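Erythrocyte membrane protein 1 (Plasmodium falciparum, PDB 6S8T) probably binds a host cell-surface receptor through this DBLbeta domain, the ICAM-1-binding part of a much larger malarial cytoadhesion protein. Local coordinates at residues P13-Q18 with K400-T405; E176-A181 with K269-S274; T431-F436 with P458-A463. All coordinates share one frame; numbering follows the deposited sequence.

Contact 1 of 3, residues P13-Q18 with K400-T405; sequences PAIANQ and KVTGDT
I15 meets V401 and T402 where the N-cap of helix 16-32 faces the C-terminal end of helix 388-402 in the helical DBLbeta domain. The contact is small and apolar, with 84 Å² buried in all. Its tight part is a single methyl pair. CD1 of I15 lies 3.7 Å from CG2 of T402. The two side chains approach at a slant. I15 is extended beyond CG1 (chi2 -169°), which carries its terminal methyl across to the other helix.

The loose part is toward V401. Its CG1 stays 4.4 Å from I15 CD1, and V401 itself is exposed. I15, by contrast, is buried. No hydrogen bond links the two segments, so only methyl groups join them here.

Polar groups hold each side separately. The backbone N of I15 is hydrogen-bonded to the hydroxyl of Y414, and that of A16 to E424. E424 lies on helix 417-424 and Y414 in the chain before it, so this region borders the start of helix 16-32. On the other side, helix 388-402 ends at T402, and G403, with positive phi (79°), is the first residue beyond it. D404 follows and forms a salt bridge with K373. The two branches of T402 face different partners. CG2 turns to I15, while OG1 of T402 bonds to the carbonyl O of L398 and takes a weak bond from the backbone N of D404, 3.5 Å away.

Contact 2 of 3, residues E176-A181 with K269-S274; sequences ESICRA and KNLKKS
K273 crosses E176 at a slant, with the CE end of its chain doing the touching, and L271 touches I178 and C179. These two patches make up the contact between helix 172-194 and the loop after helix 246-268.

In the first patch, CE of K273 lies 3.6 Å from CG of E176 and 3.7 Å from its CD. The lysine runs straight from CB to CE, with CG anti to the backbone N (chi1 -172°). It bends only at its last torsion (chi4 60°). This turns NZ aside, and OE1 of E176 stays 4.7 Å from NZ of K273. The charges are opposite, but the touch is made by carbon atoms. In the second patch, one methyl of L271 serves two partners. CD2 of L271 is 4.0 Å from SG of C179 and 4.3 Å from CG2 of I178.

Polar partners lie outside this first shell. NZ of K273 is hydrogen-bonded to N275 and Q172. The backbone N of K273 bonds to Q175. OE2 of E176 accepts the backbone N-H of D277. Further out, R180 forms salt bridges with D277 and E303. I157 of helix 137-163 touches both I178 and L271, and so extends the apolar patch.

C179 is joined to C278, further along the same loop. The arrangement is a disulfide-tied loop packed on a helix, within the cysteine-linked helical fold of a Duffy binding-like domain.

Contact 3 of 3, residues T431-F436 with P458-A463; sequences TEQTQF and PPPKYA
This is a side-chain contact between two irregular segments of the C-terminal region, both after helix 417-424 and beside helix 293-319. No hydrogen bond or salt bridge crosses it. Two pairs carry it: E432 with K461, and Q433 with P460.

In the first pair, OE1 of E432 lies 3.4 Å from CE of K461. The side chains cross at about a right angle. Both are bent at chi2, -64° in the glutamate and -79° in the lysine. The ammonium nitrogen is farther off than CE, with NZ of K461 4.2 Å from OE1 of E432. This is beyond a salt bridge. Both residues are exposed.

Q433 is buried, and its side chain and the P460 ring come toward each other from opposite directions. OE1 of Q433 lies 3.6 Å from CD of P460, and NE2 of Q433 lies 4.2 Å from that carbon. NE2 also donates to two carbonyl oxygens, those of Y453 and D451. These bonds tie Q433 to the chain that leads into 458-463. P460 also touches D451. On helix 293-319, Y313 is touched by T431 and E432, and M317 by Y462.

The chemistry is thus of two kinds. The charged pair probably adds only a modest attraction, since both residues are exposed. The glutamine amide is fixed by its hydrogen bonds to the intervening chain, and it presents its oxygen to the proline ring.

How the contacts relate
The three contacts occupy separate parts of one mostly helical domain. Their centres are about 28 to 31 Å apart and their nearest atoms about 11 to 15 Å, so none touches another. Contact 1 joins helices 16-32 and 388-402, so it brings together parts distant in sequence. Along the chain contact 2 is nested inside the loop closed by contact 1, and it lies within the Duffy binding domain. Contact 3 follows both and is local to the C-terminal loops. Helix 293-319 gives an indirect link: its E303 binds R180 near contact 2, and its Y313 touches contact 3. The contacts thus sample an N-terminal helix start, a disulfide-tied loop and the C-terminal loops.

Contact 1 of 3, residues P13-Q18 with K400-T405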
loop_
_atom_site.group_PDB
_atom_site.type_symbol
_atom_site.label_atom_id
_atom_site.label_comp_id
_atom_site.label_asym_id
_atom_site.label_seq_id
_atom_site.Cartn_x
_atom_site.Cartn_y
_atom_site.Cartn_z
ATOM N N PRO A 13 -17.747 -3.795 -15.067
ATOM C CA PRO A 13 -17.860 -3.567 -13.623
ATOM C C PRO A 13 -16.519 -3.721 -12.918
ATOM O O PRO A 13 -15.704 -4.577 -13.271
ATOM C CB PRO A 13 -18.853 -4.643 -13.172
ATOM C CG PRO A 13 -18.677 -5.742 -14.166
ATOM C CD PRO A 13 -18.382 -5.060 -15.481
ATOM N N ALA A 14 -16.300 -2.874 -11.914
ATOM C CA ALA A 14 -15.120 -2.967 -11.064
ATOM C C ALA A 14 -15.390 -3.976 -9.957
ATOM O O ALA A 14 -16.329 -3.805 -9.173
ATOM C CB ALA A 14 -14.775 -1.597 -10.480
ATOM N N ILE A 15 -14.578 -5.030 -9.886
ATOM C CA ILE A 15 -14.910 -6.196 -9.079
ATOM C C ILE A 15 -13.845 -6.543 -8.050
ATOM O O ILE A 15 -14.012 -7.526 -7.322
ATOM C CB ILE A 15 -15.208 -7.417 -9.970
ATOM C CG1 ILE A 15 -13.998 -7.765 -10.836
ATOM C CG2 ILE A 15 -16.409 -7.141 -10.855
ATOM C CD1 ILE A 15 -14.308 -8.779 -11.921
ATOM N N ALA A 16 -12.764 -5.765 -7.948
ATOM C CA ALA A 16 -11.710 -6.096 -6.991
ATOM C C ALA A 16 -12.240 -6.128 -5.562
ATOM O O ALA A 16 -11.891 -7.025 -4.785
ATOM C CB ALA A 16 -10.550 -5.105 -7.109
ATOM N N ASN A 17 -13.100 -5.171 -5.200
ATOM C CA ASN A 17 -13.595 -5.115 -3.827
ATOM C C ASN A 17 -14.495 -6.303 -3.507
ATOM O O ASN A 17 -14.441 -6.846 -2.397
ATOM C CB ASN A 17 -14.339 -3.805 -3.578
ATOM C CG ASN A 17 -14.694 -3.609 -2.113
ATOM O OD1 ASN A 17 -13.885 -3.114 -1.328
ATOM N ND2 ASN A 17 -15.907 -4.002 -1.738
ATOM N N GLN A 18 -15.335 -6.717 -4.459
ATOM C CA GLN A 18 -16.145 -7.910 -4.238
ATOM C C GLN A 18 -15.283 -9.165 -4.175
ATOM O O GLN A 18 -15.621 -10.108 -3.449
ATOM C CB GLN A 18 -17.211 -8.039 -5.325
ATOM C CG GLN A 18 -18.284 -6.960 -5.256
ATOM C CD GLN A 18 -19.332 -7.098 -6.344
ATOM O OE1 GLN A 18 -20.240 -7.927 -6.249
ATOM N NE2 GLN A 18 -19.210 -6.284 -7.388
ATOM N N LYS A 400 -11.895 -16.496 -13.363
ATOM C CA LYS A 400 -13.054 -17.378 -13.278
ATOM C C LYS A 400 -14.360 -16.590 -13.340
ATOM O O LYS A 400 -15.330 -17.035 -13.965
ATOM C CB LYS A 400 -12.967 -18.197 -11.990
ATOM C CG LYS A 400 -14.133 -19.122 -11.720
ATOM C CD LYS A 400 -13.890 -19.893 -10.434
ATOM C CE LYS A 400 -15.063 -20.782 -10.096
ATOM N NZ LYS A 400 -14.836 -21.589 -8.862
ATOM N N VAL A 401 -14.404 -15.416 -12.705
ATOM C CA VAL A 401 -15.616 -14.602 -12.734
ATOM C C VAL A 401 -15.810 -13.968 -14.106
ATOM O O VAL A 401 -16.921 -13.958 -14.648
ATOM C CB VAL A 401 -15.572 -13.531 -11.626
ATOM C CG1 VAL A 401 -16.650 -12.486 -11.864
ATOM C CG2 VAL A 401 -15.741 -14.169 -10.253
ATOM N N THR A 402 -14.739 -13.427 -14.691
ATOM C CA THR A 402 -14.845 -12.714 -15.958
ATOM C C THR A 402 -14.908 -13.637 -17.166
ATOM O O THR A 402 -15.181 -13.156 -18.271
ATOM C CB THR A 402 -13.665 -11.757 -16.137
ATOM O OG1 THR A 402 -12.448 -12.509 -16.221
ATOM C CG2 THR A 402 -13.579 -10.786 -14.970
ATOM N N GLY A 403 -14.646 -14.929 -16.993
ATOM C CA GLY A 403 -14.633 -15.859 -18.102
ATOM C C GLY A 403 -13.374 -15.844 -18.944
ATOM O O GLY A 403 -13.266 -16.652 -19.875
ATOM N N ASP A 404 -12.421 -14.958 -18.653
ATOM C CA ASP A 404 -11.175 -14.860 -19.416
ATOM C C ASP A 404 -10.216 -15.930 -18.907
ATOM O O ASP A 404 -9.374 -15.687 -18.043
ATOM C CB ASP A 404 -10.590 -13.455 -19.296
ATOM C CG ASP A 404 -9.134 -13.378 -19.728
ATOM O OD1 ASP A 404 -8.779 -13.962 -20.771
ATOM O OD2 ASP A 404 -8.340 -12.722 -19.020
ATOM N N THR A 405 -10.338 -17.137 -19.456
ATOM C CA THR A 405 -9.569 -18.278 -18.978
ATOM C C THR A 405 -8.688 -18.926 -20.039
ATOM O O THR A 405 -7.997 -19.904 -19.727
ATOM C CB THR A 405 -10.507 -19.342 -18.387
ATOM O OG1 THR A 405 -11.411 -19.799 -19.399
ATOM C CG2 THR A 405 -11.304 -18.766 -17.226
#

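Contact 2 of 3, residues E176-A181 with K269-S274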
loop_
_atom_site.group_PDB
_atom_site.type_symbol
_atom_site.label_atom_id
_atom_site.label_comp_id
_atom_site.label_asym_id
_atom_site.label_seq_id
_atom_site.Cartn_x
_atom_site.Cartn_y
_atom_site.Cartn_z
ATOM N N GLU A 176 -10.394 12.354 0.601
ATOM C CA GLU A 176 -10.463 10.970 0.145
ATOM C C GLU A 176 -9.071 10.376 -0.029
ATOM O O GLU A 176 -8.847 9.202 0.285
ATOM C CB GLU A 176 -11.260 10.883 -1.155
ATOM C CG GLU A 176 -12.687 10.406 -0.954
ATOM C CD GLU A 176 -13.471 10.348 -2.247
ATOM O OE1 GLU A 176 -13.350 11.290 -3.058
ATOM O OE2 GLU A 176 -14.202 9.356 -2.455
ATOM N N SER A 177 -8.119 11.175 -0.516
ATOM C CA SER A 177 -6.753 10.689 -0.672
ATOM C C SER A 177 -6.133 10.337 0.677
ATOM O O SER A 177 -5.386 9.357 0.785
ATOM C CB SER A 177 -5.912 11.738 -1.404
ATOM O OG SER A 177 -4.606 11.261 -1.676
ATOM N N ILE A 178 -6.434 11.122 1.717
ATOM C CA ILE A 178 -5.936 10.817 3.057
ATOM C C ILE A 178 -6.605 9.559 3.601
ATOM O O ILE A 178 -5.955 8.719 4.236
ATOM C CB ILE A 178 -6.149 12.018 4.000
ATOM C CG1 ILE A 178 -5.367 13.241 3.523
ATOM C CG2 ILE A 178 -5.737 11.665 5.417
ATOM C CD1 ILE A 178 -5.595 14.485 4.381
ATOM N N CYS A 179 -7.912 9.411 3.365
ATOM C CA CYS A 179 -8.612 8.212 3.812
ATOM C C CYS A 179 -8.037 6.958 3.153
ATOM O O CYS A 179 -7.882 5.920 3.810
ATOM C CB CYS A 179 -10.115 8.348 3.533
ATOM S SG CYS A 179 -10.977 9.609 4.552
ATOM N N ARG A 180 -7.693 7.039 1.862
ATOM C CA ARG A 180 -7.105 5.885 1.179
ATOM C C ARG A 180 -5.734 5.537 1.751
ATOM O O ARG A 180 -5.391 4.355 1.875
ATOM C CB ARG A 180 -7.002 6.144 -0.328
ATOM C CG ARG A 180 -8.314 5.997 -1.097
ATOM C CD ARG A 180 -8.092 5.980 -2.611
ATOM N NE ARG A 180 -7.412 7.181 -3.094
ATOM C CZ ARG A 180 -8.032 8.282 -3.511
ATOM N NH1 ARG A 180 -7.326 9.325 -3.929
ATOM N NH2 ARG A 180 -9.357 8.346 -3.508
ATOM N N ALA A 181 -4.936 6.554 2.102
ATOM C CA ALA A 181 -3.604 6.302 2.645
ATOM C C ALA A 181 -3.677 5.570 3.981
ATOM O O ALA A 181 -2.841 4.704 4.267
ATOM C CB ALA A 181 -2.841 7.619 2.798
ATOM N N LYS A 269 -11.935 10.062 12.550
ATOM C CA LYS A 269 -13.171 10.765 12.874
ATOM C C LYS A 269 -13.004 12.278 12.924
ATOM O O LYS A 269 -14.014 12.991 12.931
ATOM C CB LYS A 269 -13.729 10.268 14.209
ATOM C CG LYS A 269 -14.286 8.854 14.165
ATOM C CD LYS A 269 -14.952 8.486 15.482
ATOM C CE LYS A 269 -15.549 7.090 15.432
ATOM N NZ LYS A 269 -16.249 6.750 16.700
ATOM N N ASN A 270 -11.772 12.786 12.955
ATOM C CA ASN A 270 -11.551 14.227 12.936
ATOM C C ASN A 270 -11.777 14.844 11.562
ATOM O O ASN A 270 -11.882 16.071 11.465
ATOM C CB ASN A 270 -10.137 14.548 13.423
ATOM C CG ASN A 270 -9.960 14.291 14.908
ATOM O OD1 ASN A 270 -10.876 14.509 15.703
ATOM N ND2 ASN A 270 -8.779 13.816 15.289
ATOM N N LEU A 271 -11.850 14.033 10.509
ATOM C CA LEU A 271 -12.148 14.531 9.174
ATOM C C LEU A 271 -13.656 14.645 8.981
ATOM O O LEU A 271 -14.435 13.867 9.540
ATOM C CB LEU A 271 -11.550 13.611 8.108
ATOM C CG LEU A 271 -10.083 13.812 7.706
ATOM C CD1 LEU A 271 -9.139 13.628 8.886
ATOM C CD2 LEU A 271 -9.704 12.870 6.574
ATOM N N LYS A 272 -14.065 15.631 8.178
ATOM C CA LYS A 272 -15.490 15.914 8.036
ATOM C C LYS A 272 -16.165 15.046 6.979
ATOM O O LYS A 272 -17.346 14.715 7.124
ATOM C CB LYS A 272 -15.703 17.390 7.711
ATOM C CG LYS A 272 -15.414 18.326 8.880
ATOM C CD LYS A 272 -15.944 19.722 8.622
ATOM C CE LYS A 272 -15.754 20.616 9.839
ATOM N NZ LYS A 272 -16.371 21.962 9.646
ATOM N N LYS A 273 -15.452 14.674 5.918
ATOM C CA LYS A 273 -16.056 13.857 4.876
ATOM C C LYS A 273 -16.351 12.459 5.405
ATOM O O LYS A 273 -15.522 11.843 6.082
ATOM C CB LYS A 273 -15.139 13.778 3.655
ATOM C CG LYS A 273 -15.779 13.095 2.454
ATOM C CD LYS A 273 -14.850 13.096 1.254
ATOM C CE LYS A 273 -15.496 12.411 0.061
ATOM N NZ LYS A 273 -16.752 13.090 -0.359
ATOM N N SER A 274 -17.546 11.958 5.093
ATOM C CA SER A 274 -17.999 10.682 5.625
ATOM C C SER A 274 -18.481 9.701 4.564
ATOM O O SER A 274 -18.903 8.595 4.920
ATOM C CB SER A 274 -19.120 10.903 6.653
ATOM O OG SER A 274 -20.171 11.676 6.099
#

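Contact 3 of 3, residues T431-F436 with P458-A463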
loop_
_atom_site.group_PDB
_atom_site.type_symbol
_atom_site.label_atom_id
_atom_site.label_comp_id
_atom_site.label_asym_id
_atom_site.label_seq_id
_atom_site.Cartn_x
_atom_site.Cartn_y
_atom_site.Cartn_z
ATOM N N THR A 431 -3.742 15.279 -15.818
ATOM C CA THR A 431 -4.315 16.319 -16.666
ATOM C C THR A 431 -3.853 16.117 -18.105
ATOM O O THR A 431 -2.647 16.057 -18.371
ATOM C CB THR A 431 -3.941 17.716 -16.159
ATOM O OG1 THR A 431 -4.221 18.694 -17.168
ATOM C CG2 THR A 431 -2.470 17.785 -15.775
ATOM N N GLU A 432 -4.820 15.986 -19.019
ATOM C CA GLU A 432 -4.599 15.849 -20.458
ATOM C C GLU A 432 -3.930 14.530 -20.839
ATOM O O GLU A 432 -4.206 13.983 -21.912
ATOM C CB GLU A 432 -3.779 17.029 -20.993
ATOM C CG GLU A 432 -4.483 18.374 -20.879
ATOM C CD GLU A 432 -5.743 18.452 -21.723
ATOM O OE1 GLU A 432 -5.806 17.771 -22.769
ATOM O OE2 GLU A 432 -6.673 19.193 -21.337
ATOM N N GLN A 433 -3.055 14.011 -19.985
ATOM C CA GLN A 433 -2.365 12.745 -20.221
ATOM C C GLN A 433 -2.894 11.746 -19.194
ATOM O O GLN A 433 -2.327 11.587 -18.111
ATOM C CB GLN A 433 -0.851 12.919 -20.124
ATOM C CG GLN A 433 -0.321 14.163 -20.825
ATOM C CD GLN A 433 -0.615 14.177 -22.314
ATOM O OE1 GLN A 433 -0.915 15.225 -22.889
ATOM N NE2 GLN A 433 -0.521 13.014 -22.949
ATOM N N THR A 434 -3.989 11.068 -19.545
ATOM C CA THR A 434 -4.727 10.242 -18.602
ATOM C C THR A 434 -4.782 8.762 -18.961
ATOM O O THR A 434 -5.123 7.952 -18.092
ATOM C CB THR A 434 -6.169 10.758 -18.459
ATOM O OG1 THR A 434 -6.843 10.645 -19.718
ATOM C CG2 THR A 434 -6.168 12.219 -18.028
ATOM N N GLN A 435 -4.459 8.388 -20.196
ATOM C CA GLN A 435 -4.570 7.005 -20.644
ATOM C C GLN A 435 -3.259 6.271 -20.381
ATOM O O GLN A 435 -2.214 6.640 -20.927
ATOM C CB GLN A 435 -4.933 6.957 -22.128
ATOM C CG GLN A 435 -5.129 5.556 -22.677
ATOM C CD GLN A 435 -5.599 5.561 -24.116
ATOM O OE1 GLN A 435 -6.475 6.338 -24.491
ATOM N NE2 GLN A 435 -5.013 4.694 -24.933
ATOM N N PHE A 436 -3.317 5.225 -19.554
ATOM C CA PHE A 436 -2.122 4.483 -19.167
ATOM C C PHE A 436 -1.698 3.434 -20.193
ATOM O O PHE A 436 -0.631 2.833 -20.028
ATOM C CB PHE A 436 -2.336 3.820 -17.799
ATOM C CG PHE A 436 -2.025 4.720 -16.633
ATOM C CD1 PHE A 436 -2.859 5.779 -16.315
ATOM C CD2 PHE A 436 -0.899 4.505 -15.856
ATOM C CE1 PHE A 436 -2.572 6.612 -15.246
ATOM C CE2 PHE A 436 -0.606 5.335 -14.784
ATOM C CZ PHE A 436 -1.444 6.389 -14.480
ATOM N N PRO A 458 6.441 14.067 -26.319
ATOM C CA PRO A 458 5.992 15.356 -26.848
ATOM C C PRO A 458 4.525 15.583 -26.536
ATOM O O PRO A 458 3.647 14.913 -27.104
ATOM C CB PRO A 458 6.236 15.221 -28.357
ATOM C CG PRO A 458 6.057 13.771 -28.626
ATOM C CD PRO A 458 6.453 13.028 -27.371
ATOM N N PRO A 459 4.213 16.506 -25.631
ATOM C CA PRO A 459 2.811 16.769 -25.289
ATOM C C PRO A 459 2.056 17.304 -26.492
ATOM O O PRO A 459 2.487 18.282 -27.120
ATOM C CB PRO A 459 2.907 17.824 -24.175
ATOM C CG PRO A 459 4.308 17.715 -23.659
ATOM C CD PRO A 459 5.136 17.340 -24.846
ATOM N N PRO A 460 0.930 16.681 -26.849
ATOM C CA PRO A 460 0.205 17.115 -28.055
ATOM C C PRO A 460 -0.248 18.564 -28.005
ATOM O O PRO A 460 -0.328 19.216 -29.054
ATOM C CB PRO A 460 -0.989 16.150 -28.109
ATOM C CG PRO A 460 -0.553 14.959 -27.316
ATOM C CD PRO A 460 0.306 15.507 -26.218
ATOM N N LYS A 461 -0.539 19.091 -26.815
ATOM C CA LYS A 461 -0.968 20.477 -26.689
ATOM C C LYS A 461 0.200 21.455 -26.685
ATOM O O LYS A 461 -0.007 22.645 -26.947
ATOM C CB LYS A 461 -1.791 20.657 -25.410
ATOM C CG LYS A 461 -2.938 19.667 -25.248
ATOM C CD LYS A 461 -4.148 20.050 -26.089
ATOM C CE LYS A 461 -5.326 19.126 -25.805
ATOM N NZ LYS A 461 -6.576 19.570 -26.484
ATOM N N TYR A 462 1.419 20.984 -26.400
ATOM C CA TYR A 462 2.581 21.859 -26.297
ATOM C C TYR A 462 3.723 21.418 -27.207
ATOM O O TYR A 462 4.872 21.810 -26.981
ATOM C CB TYR A 462 3.067 21.941 -24.847
ATOM C CG TYR A 462 2.106 22.670 -23.938
ATOM C CD1 TYR A 462 2.191 24.047 -23.771
ATOM C CD2 TYR A 462 1.107 21.986 -23.258
ATOM C CE1 TYR A 462 1.312 24.720 -22.948
ATOM C CE2 TYR A 462 0.223 22.652 -22.432
ATOM C CZ TYR A 462 0.330 24.017 -22.281
ATOM O OH TYR A 462 -0.547 24.685 -21.461
ATOM N N ALA A 463 3.430 20.615 -28.234
ATOM C CA ALA A 463 4.480 20.189 -29.154
ATOM C C ALA A 463 5.072 21.375 -29.903
ATOM O O ALA A 463 6.294 21.466 -30.071
ATOM C CB ALA A 463 3.930 19.151 -30.132
#